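Long-range contacts in adhesion and penetration protein autotransporter (Haemophilus influenzae, PDB 3SYJ), which promotes adherence and invasion by directly binding a host cell structure, self-associates in bacterial aggregation, and is probably a serine protease: residues 488-493 against 513-518; 533-538 against 563-568; 492-497 against 537-542. One frame throughout, in Å; residues are numbered along the deposited sequence.

All three contacts lie in the beta-helix of the secreted passenger domain, away from the probable protease active site. Interaction 1 joins strands 487-489 and 510-514 and closes before interaction 2 opens between strands 536-539 and 567-575; their centres are about 10 Å apart, and I514 packs on I537. Interaction 3 starts from the end of 488-493 and runs to 537-542, its centre about 12 Å from that of interaction 1 and 14 Å from that of interaction 2. Strand 536-539 serves both later contacts. Interactions 1 and 2 are regular parallel pairings that build the long solenoid, whereas interaction 3 brings strand 493-494, outermost in a parallel sheet, against 537-542 without clear direct hydrogen bonds.

Interaction 1: 488-493 against 513-518; sequences TFKRIQ and TITGNE
F489 and T513 make the straightest hydrogen bond here: F489 N donates to T513 O over 2.7 Å at 171°. Next, T515 N gives its proton to F489 O at 2.9 Å, so F489 sits between T513 and T515 in the parallel register by which successive coils of this beta-helix join. Both donors approach nearly along the C=O axis. T515 OG1, held between its own backbone N and carbonyl carbon (chi1 60°, the crowded position), also comes within 3.2 Å of F489 O, but its proton has another acceptor within reach.

Beyond the strands the pairing frays. G516 N reaches K490 O at 2.8 Å in a weak bond, bent to 121°, and the backbone of G516 has a shape in which a CB would press on the carbonyl O of T515. The charged ends look elsewhere. K490 NZ stands 4.4 Å from E518 OE1, too far for a salt bridge, and makes one with D469 instead; R491 is paired with D90 and D532, and its methylene groups pass obliquely by the N517 side chain.

The two faces of the pair differ. T488 and T513 lie side by side, pointing the same way, on the more exposed face, where T488 CG2 also meets T515 CG2 at 3.8 Å, the two side chains crossing at about a right angle. F489 and I514 turn to the buried face. Past the turn at K490 and R491, I492 returns to that side and closes over both of them, with strand 536-539 packing on I492 and I514. I492 CD1 touches I514 CD1 at 3.7 Å, and I492 CG1 lies 3.6 Å above the plane of the F489 ring, displaced from the centre toward the rim.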
loop_
_atom_site.group_PDB
_atom_site.type_symbol
_atom_site.label_atom_id
_atom_site.label_comp_id
_atom_site.label_asym_id
_atom_site.label_seq_id
_atom_site.Cartn_x
_atom_site.Cartn_y
_atom_site.Cartn_z
ATOM N N THR A 488 16.036 -40.589 6.297
ATOM C CA THR A 488 17.175 -39.846 6.806
ATOM C C THR A 488 18.430 -40.375 6.134
ATOM O O THR A 488 18.596 -41.590 5.997
ATOM C CB THR A 488 17.343 -40.030 8.319
ATOM O OG1 THR A 488 16.208 -39.487 8.993
ATOM C CG2 THR A 488 18.594 -39.319 8.803
ATOM N N PHE A 489 19.302 -39.465 5.712
ATOM C CA PHE A 489 20.624 -39.829 5.204
ATOM C C PHE A 489 21.714 -39.236 6.093
ATOM O O PHE A 489 21.525 -38.181 6.707
ATOM C CB PHE A 489 20.841 -39.274 3.798
ATOM C CG PHE A 489 19.975 -39.894 2.737
ATOM C CD1 PHE A 489 20.475 -40.894 1.921
ATOM C CD2 PHE A 489 18.692 -39.442 2.517
ATOM C CE1 PHE A 489 19.697 -41.455 0.925
ATOM C CE2 PHE A 489 17.903 -39.995 1.519
ATOM C CZ PHE A 489 18.407 -41.000 0.721
ATOM N N LYS A 490 22.859 -39.908 6.155
ATOM C CA LYS A 490 24.060 -39.283 6.693
ATOM C C LYS A 490 24.665 -38.442 5.575
ATOM O O LYS A 490 24.762 -37.221 5.690
ATOM C CB LYS A 490 25.038 -40.341 7.188
ATOM C CG LYS A 490 24.502 -41.119 8.374
ATOM C CD LYS A 490 25.358 -42.333 8.681
ATOM C CE LYS A 490 24.669 -43.248 9.680
ATOM N NZ LYS A 490 25.165 -44.646 9.558
ATOM N N ARG A 491 25.053 -39.101 4.488
ATOM C CA ARG A 491 25.316 -38.412 3.229
ATOM C C ARG A 491 24.593 -39.130 2.091
ATOM O O ARG A 491 24.394 -40.349 2.137
ATOM C CB ARG A 491 26.817 -38.316 2.936
ATOM C CG ARG A 491 27.556 -39.636 2.939
ATOM C CD ARG A 491 29.052 -39.450 2.617
ATOM N NE ARG A 491 29.271 -39.531 1.185
ATOM C CZ ARG A 491 29.620 -40.641 0.546
ATOM N NH1 ARG A 491 29.828 -41.770 1.210
ATOM N NH2 ARG A 491 29.769 -40.616 -0.764
ATOM N N ILE A 492 24.184 -38.380 1.075
ATOM C CA ILE A 492 23.580 -38.996 -0.097
ATOM C C ILE A 492 24.674 -39.273 -1.122
ATOM O O ILE A 492 25.418 -38.373 -1.495
ATOM C CB ILE A 492 22.487 -38.098 -0.718
ATOM C CG1 ILE A 492 21.458 -37.685 0.339
ATOM C CG2 ILE A 492 21.778 -38.815 -1.861
ATOM C CD1 ILE A 492 20.513 -36.597 -0.138
ATOM N N GLN A 493 24.796 -40.522 -1.553
ATOM C CA GLN A 493 25.719 -40.852 -2.629
ATOM C C GLN A 493 25.120 -40.390 -3.942
ATOM O O GLN A 493 24.039 -40.831 -4.339
ATOM C CB GLN A 493 25.971 -42.349 -2.684
ATOM C CG GLN A 493 26.611 -42.903 -1.443
ATOM C CD GLN A 493 27.135 -44.296 -1.670
ATOM O OE1 GLN A 493 28.061 -44.495 -2.452
ATOM N NE2 GLN A 493 26.539 -45.276 -0.993
ATOM N N THR A 513 15.751 -35.954 5.593
ATOM C CA THR A 513 16.657 -35.354 6.558
ATOM C C THR A 513 18.093 -35.747 6.215
ATOM O O THR A 513 18.372 -36.901 5.906
ATOM C CB THR A 513 16.288 -35.779 7.999
ATOM O OG1 THR A 513 14.918 -35.433 8.255
ATOM C CG2 THR A 513 17.185 -35.096 9.032
ATOM N N ILE A 514 18.992 -34.770 6.237
ATOM C CA ILE A 514 20.414 -35.018 6.042
ATOM C C ILE A 514 21.155 -34.630 7.316
ATOM O O ILE A 514 21.043 -33.494 7.782
ATOM C CB ILE A 514 20.961 -34.232 4.839
ATOM C CG1 ILE A 514 20.285 -34.713 3.550
ATOM C CG2 ILE A 514 22.469 -34.397 4.732
ATOM C CD1 ILE A 514 20.532 -33.823 2.358
ATOM N N THR A 515 21.886 -35.582 7.894
ATOM C CA THR A 515 22.554 -35.364 9.182
ATOM C C THR A 515 24.076 -35.204 9.084
ATOM O O THR A 515 24.732 -34.837 10.057
ATOM C CB THR A 515 22.244 -36.504 10.171
ATOM O OG1 THR A 515 22.695 -37.752 9.624
ATOM C CG2 THR A 515 20.743 -36.580 10.433
ATOM N N GLY A 516 24.636 -35.470 7.911
ATOM C CA GLY A 516 26.068 -35.348 7.718
ATOM C C GLY A 516 26.800 -36.588 8.191
ATOM O O GLY A 516 26.189 -37.509 8.725
ATOM N N ASN A 517 28.110 -36.616 7.987
ATOM C CA ASN A 517 28.904 -37.770 8.370
ATOM C C ASN A 517 28.924 -37.931 9.883
ATOM O O ASN A 517 29.042 -36.952 10.623
ATOM C CB ASN A 517 30.330 -37.664 7.826
ATOM C CG ASN A 517 30.399 -37.889 6.331
ATOM O OD1 ASN A 517 31.145 -37.217 5.624
ATOM N ND2 ASN A 517 29.619 -38.839 5.841
ATOM N N GLU A 518 28.803 -39.179 10.319
ATOM C CA GLU A 518 28.818 -39.538 11.735
ATOM C C GLU A 518 30.093 -39.083 12.452
ATOM O O GLU A 518 30.024 -38.458 13.507
ATOM C CB GLU A 518 28.622 -41.051 11.886
ATOM C CG GLU A 518 28.934 -41.607 13.265
ATOM C CD GLU A 518 28.464 -43.046 13.428
ATOM O OE1 GLU A 518 27.268 -43.314 13.170
ATOM O OE2 GLU A 518 29.286 -43.906 13.813
#

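Interaction 2: 533-538 against 563-568; sequences YRKEIA and TEDRTL
T567 is gripped through its backbone by two residues of the neighbouring coil. T567 N donates to K535 O at 2.9 Å, coming from above the carbonyl plane, and T567 O accepts from I537 N, also at 2.9 Å and nearly straight at 173°. This is parallel beta-helix pairing, E536 beside T567 and I537 beside L568.

The tight part is the face carrying I537 and L568. I537 CG1, set between its own N and carbonyl carbon (chi1 64°), meets L568 CD1 at 3.8 Å as the two side chains cross obliquely; I514 of strand 510-514 packs on both.

Toward the start of the strands the contact becomes polar and more open. K535 lays its chain over the D565 backbone, K535 CD 3.2 Å from D565 O. K535 NZ then forms a salt bridge with D565 OD2 at 3.1 Å, approaching from above the carboxylate plane. D565 OD1 has a second partner, K586. On the same face as T567, E536 brings CG within 4.1 Å of T567 CB, while R534 holds E536 OE1 side-on through NE and NH2, NE meeting it on the syn side.

D565 and E536 thus each have a basic partner, K535 and R534, and within each pair the charges would partly offset; the salt bridge of K535 adds to the backbone bonds and apolar contact that join the strands.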
loop_
_atom_site.group_PDB
_atom_site.type_symbol
_atom_site.label_atom_id
_atom_site.label_comp_id
_atom_site.label_asym_id
_atom_site.label_seq_id
_atom_site.Cartn_x
_atom_site.Cartn_y
_atom_site.Cartn_z
ATOM N N TYR A 533 34.192 -39.380 6.080
ATOM C CA TYR A 533 34.867 -38.845 7.260
ATOM C C TYR A 533 35.226 -37.381 7.116
ATOM O O TYR A 533 36.074 -36.864 7.847
ATOM C CB TYR A 533 36.096 -39.690 7.602
ATOM C CG TYR A 533 35.733 -41.141 7.800
ATOM C CD1 TYR A 533 35.236 -41.593 9.016
ATOM C CD2 TYR A 533 35.850 -42.054 6.760
ATOM C CE1 TYR A 533 34.887 -42.920 9.201
ATOM C CE2 TYR A 533 35.509 -43.380 6.933
ATOM C CZ TYR A 533 35.026 -43.806 8.158
ATOM O OH TYR A 533 34.681 -45.122 8.335
ATOM N N ARG A 534 34.551 -36.715 6.185
ATOM C CA ARG A 534 34.798 -35.309 5.912
ATOM C C ARG A 534 33.728 -34.439 6.555
ATOM O O ARG A 534 32.609 -34.885 6.790
ATOM C CB ARG A 534 34.836 -35.069 4.402
ATOM C CG ARG A 534 36.082 -35.618 3.719
ATOM C CD ARG A 534 37.310 -34.804 4.102
ATOM N NE ARG A 534 37.204 -33.411 3.665
ATOM C CZ ARG A 534 37.788 -32.920 2.575
ATOM N NH1 ARG A 534 38.522 -33.710 1.803
ATOM N NH2 ARG A 534 37.640 -31.638 2.255
ATOM N N LYS A 535 34.081 -33.191 6.837
ATOM C CA LYS A 535 33.138 -32.237 7.399
ATOM C C LYS A 535 32.142 -31.791 6.341
ATOM O O LYS A 535 31.018 -31.410 6.662
ATOM C CB LYS A 535 33.881 -31.027 7.973
ATOM C CG LYS A 535 34.554 -31.313 9.305
ATOM C CD LYS A 535 35.114 -30.062 9.960
ATOM C CE LYS A 535 36.555 -29.791 9.553
ATOM N NZ LYS A 535 37.279 -29.052 10.641
ATOM N N GLU A 536 32.565 -31.852 5.082
ATOM C CA GLU A 536 31.764 -31.375 3.960
ATOM C C GLU A 536 31.160 -32.524 3.173
ATOM O O GLU A 536 31.865 -33.458 2.777
ATOM C CB GLU A 536 32.617 -30.536 3.009
ATOM C CG GLU A 536 33.406 -29.439 3.676
ATOM C CD GLU A 536 34.754 -29.920 4.172
ATOM O OE1 GLU A 536 35.018 -31.140 4.094
ATOM O OE2 GLU A 536 35.554 -29.074 4.631
ATOM N N ILE A 537 29.853 -32.449 2.945
ATOM C CA ILE A 537 29.182 -33.369 2.042
ATOM C C ILE A 537 28.448 -32.533 1.019
ATOM O O ILE A 537 28.223 -31.345 1.235
ATOM C CB ILE A 537 28.188 -34.297 2.766
ATOM C CG1 ILE A 537 27.042 -33.493 3.391
ATOM C CG2 ILE A 537 28.911 -35.124 3.808
ATOM C CD1 ILE A 537 26.063 -34.329 4.207
ATOM N N ALA A 538 28.078 -33.142 -0.100
ATOM C CA ALA A 538 27.483 -32.373 -1.173
ATOM C C ALA A 538 26.417 -33.169 -1.896
ATOM O O ALA A 538 26.439 -34.398 -1.908
ATOM C CB ALA A 538 28.564 -31.922 -2.152
ATOM N N THR A 563 27.295 -31.131 14.632
ATOM C CA THR A 563 28.277 -30.148 15.061
ATOM C C THR A 563 28.214 -28.894 14.207
ATOM O O THR A 563 27.811 -28.935 13.046
ATOM C CB THR A 563 29.706 -30.743 15.020
ATOM O OG1 THR A 563 29.774 -31.861 15.911
ATOM C CG2 THR A 563 30.753 -29.711 15.429
ATOM N N GLU A 564 28.615 -27.776 14.795
ATOM C CA GLU A 564 28.575 -26.496 14.109
ATOM C C GLU A 564 29.460 -26.496 12.853
ATOM O O GLU A 564 29.188 -25.780 11.889
ATOM C CB GLU A 564 28.974 -25.380 15.079
ATOM C CG GLU A 564 28.084 -25.290 16.331
ATOM C CD GLU A 564 28.298 -26.435 17.334
ATOM O OE1 GLU A 564 29.461 -26.849 17.548
ATOM O OE2 GLU A 564 27.301 -26.915 17.921
ATOM N N ASP A 565 30.502 -27.323 12.855
ATOM C CA ASP A 565 31.454 -27.352 11.745
ATOM C C ASP A 565 31.191 -28.471 10.733
ATOM O O ASP A 565 32.068 -29.296 10.474
ATOM C CB ASP A 565 32.888 -27.469 12.273
ATOM C CG ASP A 565 33.925 -27.052 11.239
ATOM O OD1 ASP A 565 33.523 -26.746 10.095
ATOM O OD2 ASP A 565 35.136 -27.028 11.566
ATOM N N ARG A 566 29.988 -28.498 10.167
ATOM C CA ARG A 566 29.646 -29.466 9.130
ATOM C C ARG A 566 28.967 -28.729 7.995
ATOM O O ARG A 566 28.102 -27.896 8.233
ATOM C CB ARG A 566 28.707 -30.543 9.675
ATOM C CG ARG A 566 29.257 -31.322 10.853
ATOM C CD ARG A 566 30.500 -32.112 10.478
ATOM N NE ARG A 566 30.614 -33.322 11.290
ATOM C CZ ARG A 566 31.409 -33.441 12.350
ATOM N NH1 ARG A 566 32.179 -32.424 12.725
ATOM N NH2 ARG A 566 31.438 -34.582 13.030
ATOM N N THR A 567 29.351 -29.027 6.761
ATOM C CA THR A 567 28.817 -28.289 5.623
ATOM C C THR A 567 28.071 -29.185 4.660
ATOM O O THR A 567 28.494 -30.305 4.384
ATOM C CB THR A 567 29.929 -27.564 4.849
ATOM O OG1 THR A 567 30.603 -26.666 5.731
ATOM C CG2 THR A 567 29.354 -26.786 3.678
ATOM N N LEU A 568 26.951 -28.674 4.165
ATOM C CA LEU A 568 26.192 -29.323 3.111
ATOM C C LEU A 568 26.183 -28.413 1.888
ATOM O O LEU A 568 25.717 -27.275 1.947
ATOM C CB LEU A 568 24.757 -29.610 3.571
ATOM C CG LEU A 568 23.761 -30.158 2.537
ATOM C CD1 LEU A 568 24.306 -31.386 1.818
ATOM C CD2 LEU A 568 22.413 -30.480 3.201
#

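Interaction 3: 492-497 against 537-542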
loop_
_atom_site.group_PDB
_atom_site.type_symbol
_atom_site.label_atom_id
_atom_site.label_comp_id
_atom_site.label_asym_id
_atom_site.label_seq_id
_atom_site.Cartn_x
_atom_site.Cartn_y
_atom_site.Cartn_z
ATOM N N ILE A 492 24.184 -38.380 1.075
ATOM C CA ILE A 492 23.580 -38.996 -0.097
ATOM C C ILE A 492 24.674 -39.273 -1.122
ATOM O O ILE A 492 25.418 -38.373 -1.495
ATOM C CB ILE A 492 22.487 -38.098 -0.718
ATOM C CG1 ILE A 492 21.458 -37.685 0.339
ATOM C CG2 ILE A 492 21.778 -38.815 -1.861
ATOM C CD1 ILE A 492 20.513 -36.597 -0.138
ATOM N N GLN A 493 24.796 -40.522 -1.553
ATOM C CA GLN A 493 25.719 -40.852 -2.629
ATOM C C GLN A 493 25.120 -40.390 -3.942
ATOM O O GLN A 493 24.039 -40.831 -4.339
ATOM C CB GLN A 493 25.971 -42.349 -2.684
ATOM C CG GLN A 493 26.611 -42.903 -1.443
ATOM C CD GLN A 493 27.135 -44.296 -1.670
ATOM O OE1 GLN A 493 28.061 -44.495 -2.452
ATOM N NE2 GLN A 493 26.539 -45.276 -0.993
ATOM N N ASN A 494 25.819 -39.486 -4.610
ATOM C CA ASN A 494 25.343 -38.964 -5.871
ATOM C C ASN A 494 26.539 -38.558 -6.707
ATOM O O ASN A 494 27.574 -38.176 -6.166
ATOM C CB ASN A 494 24.408 -37.771 -5.647
ATOM C CG ASN A 494 25.123 -36.575 -5.052
ATOM O OD1 ASN A 494 25.514 -36.593 -3.881
ATOM N ND2 ASN A 494 25.291 -35.526 -5.850
ATOM N N THR A 495 26.381 -38.656 -8.022
ATOM C CA THR A 495 27.449 -38.384 -8.981
ATOM C C THR A 495 27.277 -37.049 -9.713
ATOM O O THR A 495 28.264 -36.358 -9.976
ATOM C CB THR A 495 27.560 -39.519 -10.038
ATOM O OG1 THR A 495 28.193 -40.662 -9.454
ATOM C CG2 THR A 495 28.386 -39.066 -11.230
ATOM N N ASP A 496 26.033 -36.689 -10.042
ATOM C CA ASP A 496 25.780 -35.530 -10.909
ATOM C C ASP A 496 24.365 -34.973 -10.750
ATOM O O ASP A 496 23.652 -35.349 -9.820
ATOM C CB ASP A 496 26.058 -35.894 -12.373
ATOM C CG ASP A 496 25.305 -37.131 -12.820
ATOM O OD1 ASP A 496 24.111 -37.247 -12.481
ATOM O OD2 ASP A 496 25.903 -37.982 -13.515
ATOM N N GLU A 497 23.959 -34.081 -11.656
ATOM C CA GLU A 497 22.651 -33.431 -11.550
ATOM C C GLU A 497 21.493 -34.318 -12.002
ATOM O O GLU A 497 20.336 -33.938 -11.874
ATOM C CB GLU A 497 22.624 -32.082 -12.271
ATOM C CG GLU A 497 23.494 -32.025 -13.511
ATOM C CD GLU A 497 23.462 -30.667 -14.195
ATOM O OE1 GLU A 497 22.394 -30.016 -14.199
ATOM O OE2 GLU A 497 24.513 -30.259 -14.738
ATOM N N ILE A 537 29.853 -32.449 2.945
ATOM C CA ILE A 537 29.182 -33.369 2.042
ATOM C C ILE A 537 28.448 -32.533 1.019
ATOM O O ILE A 537 28.223 -31.345 1.235
ATOM C CB ILE A 537 28.188 -34.297 2.766
ATOM C CG1 ILE A 537 27.042 -33.493 3.391
ATOM C CG2 ILE A 537 28.911 -35.124 3.808
ATOM C CD1 ILE A 537 26.063 -34.329 4.207
ATOM N N ALA A 538 28.078 -33.142 -0.100
ATOM C CA ALA A 538 27.483 -32.373 -1.173
ATOM C C ALA A 538 26.417 -33.169 -1.896
ATOM O O ALA A 538 26.439 -34.398 -1.908
ATOM C CB ALA A 538 28.564 -31.922 -2.152
ATOM N N TYR A 539 25.480 -32.454 -2.502
ATOM C CA TYR A 539 24.457 -33.079 -3.310
ATOM C C TYR A 539 24.375 -32.322 -4.627
ATOM O O TYR A 539 24.012 -31.150 -4.654
ATOM C CB TYR A 539 23.110 -33.041 -2.580
ATOM C CG TYR A 539 21.969 -33.661 -3.354
ATOM C CD1 TYR A 539 21.937 -35.029 -3.595
ATOM C CD2 TYR A 539 20.909 -32.883 -3.827
ATOM C CE1 TYR A 539 20.895 -35.606 -4.300
ATOM C CE2 TYR A 539 19.857 -33.453 -4.534
ATOM C CZ TYR A 539 19.859 -34.818 -4.766
ATOM O OH TYR A 539 18.833 -35.418 -5.466
ATOM N N ASN A 540 24.719 -32.997 -5.718
ATOM C CA ASN A 540 24.760 -32.368 -7.034
ATOM C C ASN A 540 23.405 -32.313 -7.741
ATOM O O ASN A 540 23.283 -31.715 -8.816
ATOM C CB ASN A 540 25.741 -33.120 -7.935
ATOM C CG ASN A 540 27.178 -32.958 -7.498
ATOM O OD1 ASN A 540 27.479 -32.944 -6.302
ATOM N ND2 ASN A 540 28.080 -32.833 -8.469
ATOM N N GLY A 541 22.391 -32.936 -7.145
ATOM C CA GLY A 541 21.125 -33.146 -7.826
ATOM C C GLY A 541 19.980 -32.222 -7.449
ATOM O O GLY A 541 20.189 -31.090 -6.994
ATOM N N TRP A 542 18.761 -32.727 -7.653
ATOM C CA TRP A 542 17.532 -31.975 -7.425
ATOM C C TRP A 542 16.711 -32.484 -6.238
ATOM O O TRP A 542 16.669 -33.688 -5.967
ATOM C CB TRP A 542 16.649 -31.998 -8.684
ATOM C CG TRP A 542 17.067 -30.997 -9.702
ATOM C CD1 TRP A 542 17.999 -31.168 -10.683
ATOM C CD2 TRP A 542 16.585 -29.657 -9.833
ATOM N NE1 TRP A 542 18.128 -30.020 -11.416
ATOM C CE2 TRP A 542 17.271 -29.073 -10.916
ATOM C CE3 TRP A 542 15.644 -28.894 -9.139
ATOM C CZ2 TRP A 542 17.044 -27.759 -11.328
ATOM C CZ3 TRP A 542 15.413 -27.587 -9.547
ATOM C CH2 TRP A 542 16.115 -27.032 -10.631
HETATM O O HOH W 1 25.093 -35.656 0.455
HETATM O O HOH W 2 20.114 -29.749 -13.273
#
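Y539 packs against I492 and N494 where strand 493-494 passes strand 536-539 in the beta-helix without pairing regularly with it. From Y539 CB, the first torsion sets CG anti to the backbone N (chi1 179°); the side chain crosses that of N494 obliquely. Y539 CD1 lies 3.8 Å from N494 CG, with ring and amide planes 50° apart. The next ring atom, Y539 CE1, meets I492 CG2 at 4.1 Å. One face of the ring receives G541 N, 3.6 Å above its plane and over its centre. At the tip, Y539 OH donates to W542 O at 2.8 Å from above the carbonyl plane, tying the ring back to its own segment.

Water supplies polar links between the segments. Water 1 accepts from I492 N at 2.9 Å and donates to A538 O at 3.0 Å. Water 2 sits in the indole plane at the edge of W542, accepting from W542 NE1 at 2.7 Å; it also lies beside E497 OE1, which bridges to R625. E497 CA makes a CA-H...O contact with N540 O at 3.3 Å. From outside, R675 NH2 bonds to both N494 O and N540 OD1.

Much of the polar linkage here thus runs through water and a shared arginine, beside the packing of the Y539 ring: I492 N and A538 O are satisfied through water 1, and N494 O by R675, rather than by one another.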